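Local coordinates for putative exported protein (Bordetella pertussis Tohama I, PDB 2PFZ) that binds pyroglutamic acid as an extracytoplasmic solute receptor and probably delivers it to a tripartite ATP-independent periplasmic transporter, at residues I61-L66 / N208-N213. Residues are numbered along the deposited sequence; the frame is centred on the assembly and turned at random.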
loop_
_atom_site.group_PDB
_atom_site.type_symbol
_atom_site.label_atom_id
_atom_site.label_comp_id
_atom_site.label_asym_id
_atom_site.label_seq_id
_atom_site.Cartn_x
_atom_site.Cartn_y
_atom_site.Cartn_z
ATOM N N ILE A 61 11.306 -12.605 -6.648
ATOM C CA ILE A 61 10.451 -12.162 -5.539
ATOM C C ILE A 61 10.447 -10.642 -5.577
ATOM O O ILE A 61 11.424 -10.031 -6.039
ATOM C CB ILE A 61 11.022 -12.731 -4.204
ATOM C CG1 ILE A 61 10.183 -12.313 -2.977
ATOM C CG2 ILE A 61 12.491 -12.318 -4.025
ATOM C CD1 ILE A 61 10.260 -13.316 -1.769
ATOM N N GLY A 62 9.364 -10.001 -5.123
ATOM C CA GLY A 62 9.301 -8.553 -5.206
ATOM C C GLY A 62 8.112 -7.997 -4.447
ATOM O O GLY A 62 7.108 -8.676 -4.298
ATOM N N GLU A 63 8.238 -6.759 -3.979
ATOM C CA GLU A 63 7.172 -6.098 -3.223
ATOM C C GLU A 63 6.435 -5.074 -4.099
ATOM O O GLU A 63 7.068 -4.186 -4.728
ATOM C CB GLU A 63 7.747 -5.397 -1.993
ATOM C CG GLU A 63 6.628 -4.897 -1.086
ATOM C CD GLU A 63 6.998 -3.719 -0.247
ATOM O OE1 GLU A 63 7.696 -2.782 -0.741
ATOM O OE2 GLU A 63 6.535 -3.722 0.911
ATOM N N ILE A 64 5.111 -5.201 -4.158
ATOM C CA ILE A 64 4.284 -4.255 -4.897
ATOM C C ILE A 64 3.260 -3.592 -3.960
ATOM O O ILE A 64 3.045 -4.066 -2.846
ATOM C CB ILE A 64 3.493 -4.915 -6.070
ATOM C CG1 ILE A 64 2.566 -6.033 -5.561
ATOM C CG2 ILE A 64 4.427 -5.397 -7.225
ATOM C CD1 ILE A 64 1.335 -6.224 -6.425
ATOM N N LEU A 65 2.667 -2.493 -4.426
ATOM C CA LEU A 65 1.508 -1.868 -3.800
ATOM C C LEU A 65 0.341 -2.344 -4.634
ATOM O O LEU A 65 0.293 -2.057 -5.843
ATOM C CB LEU A 65 1.591 -0.348 -3.934
ATOM C CG LEU A 65 0.374 0.436 -3.437
ATOM C CD1 LEU A 65 0.347 0.400 -1.938
ATOM C CD2 LEU A 65 0.428 1.873 -4.006
ATOM N N LEU A 66 -0.592 -3.066 -4.021
ATOM C CA LEU A 66 -1.657 -3.713 -4.815
ATOM C C LEU A 66 -2.388 -2.714 -5.697
ATOM O O LEU A 66 -2.635 -2.979 -6.874
ATOM C CB LEU A 66 -2.663 -4.430 -3.910
ATOM C CG LEU A 66 -2.127 -5.606 -3.092
ATOM C CD1 LEU A 66 -3.125 -6.083 -2.053
ATOM C CD2 LEU A 66 -1.726 -6.728 -4.031
ATOM N N ASN A 208 0.741 -3.416 0.699
ATOM C CA ASN A 208 1.787 -3.999 -0.158
ATOM C C ASN A 208 1.655 -5.510 -0.159
ATOM O O ASN A 208 1.029 -6.082 0.742
ATOM C CB ASN A 208 3.172 -3.565 0.330
ATOM C CG ASN A 208 3.446 -2.108 0.040
ATOM O OD1 ASN A 208 2.641 -1.431 -0.606
ATOM N ND2 ASN A 208 4.574 -1.607 0.521
ATOM N N ALA A 209 2.241 -6.162 -1.160
ATOM C CA ALA A 209 2.240 -7.604 -1.231
ATOM C C ALA A 209 3.603 -8.027 -1.721
ATOM O O ALA A 209 4.175 -7.419 -2.640
ATOM C CB ALA A 209 1.175 -8.111 -2.215
ATOM N N VAL A 210 4.110 -9.093 -1.118
ATOM C CA VAL A 210 5.347 -9.685 -1.607
ATOM C C VAL A 210 4.948 -10.883 -2.470
ATOM O O VAL A 210 4.285 -11.809 -1.990
ATOM C CB VAL A 210 6.262 -10.085 -0.451
ATOM C CG1 VAL A 210 7.465 -10.899 -0.970
ATOM C CG2 VAL A 210 6.728 -8.818 0.286
ATOM N N LEU A 211 5.324 -10.812 -3.745
ATOM C CA LEU A 211 4.975 -11.802 -4.757
ATOM C C LEU A 211 6.202 -12.619 -5.057
ATOM O O LEU A 211 7.318 -12.121 -4.962
ATOM C CB LEU A 211 4.539 -11.125 -6.050
ATOM C CG LEU A 211 3.541 -9.968 -5.994
ATOM C CD1 LEU A 211 3.176 -9.568 -7.443
ATOM C CD2 LEU A 211 2.295 -10.341 -5.199
ATOM N N VAL A 212 5.969 -13.873 -5.427
ATOM C CA VAL A 212 7.035 -14.817 -5.744
ATOM C C VAL A 212 6.726 -15.441 -7.103
ATOM O O VAL A 212 5.571 -15.824 -7.393
ATOM C CB VAL A 212 7.137 -15.935 -4.650
ATOM C CG1 VAL A 212 8.137 -17.015 -5.061
ATOM C CG2 VAL A 212 7.561 -15.362 -3.317
ATOM N N ASN A 213 7.747 -15.536 -7.951
ATOM C CA ASN A 213 7.618 -16.274 -9.204
ATOM C C ASN A 213 7.511 -17.801 -8.959
ATOM O O ASN A 213 8.394 -18.393 -8.313
ATOM C CB ASN A 213 8.795 -15.957 -10.139
ATOM C CG ASN A 213 8.685 -16.677 -11.468
ATOM O OD1 ASN A 213 9.108 -17.836 -11.602
ATOM N ND2 ASN A 213 8.117 -15.999 -12.462
#
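Strands 61-65 and 208-213 of this DctP-type periplasmic binding protein pair antiparallel in a three-stranded sheet, 61-65 at its edge and 111-118 on the other side of 207-213, their axes 153° apart. Gly62 faces Leu211 and Ile64 faces Ala209 as hydrogen-bonded pairs: Leu211 N reaches Gly62 O at 2.8 Å and Ile64 N bonds to Ala209 O, each with a reciprocal bond. Between them Glu63 and Val210 form a non-hydrogen-bonded pair, and Glu63 CA makes a CA-H...O contact with Ala209 O at 3.3 Å. On the face carrying Ile61, Glu63 and Leu65, Ile61 has CG1 anti to its backbone N (chi1 180°); CG1 lies 3.7 Å from Val210 CG1, while Ile61 CD1 meets Val212 CG2. Helix 14-30 covers this side through Leu19 and Phe22. On the other face, the Ile64 and Leu211 side chains cross at about a right angle, with Ile64 CD1 4.0 Å from Leu211 CD1, and Leu66 CD2 abuts Ala209 CB at 3.7 Å. Back on the Ile61 face, at the Leu65-Asn208 end of the pairing, the Leu65 side chain comes about 4 Å from the bound pyroglutamic acid. There Asn208 OD1 accepts a hydrogen bond from the pocket residue Trp119 and sits 3.2 Å from Leu65 CD1. Glu63 OE1 is hydrogen-bonded to Thr7 OG1; Glu63 OE2 takes a weak, bent bond from Asn208 ND2 at 2.9 Å, the carboxylate and amide planes turned 76° apart.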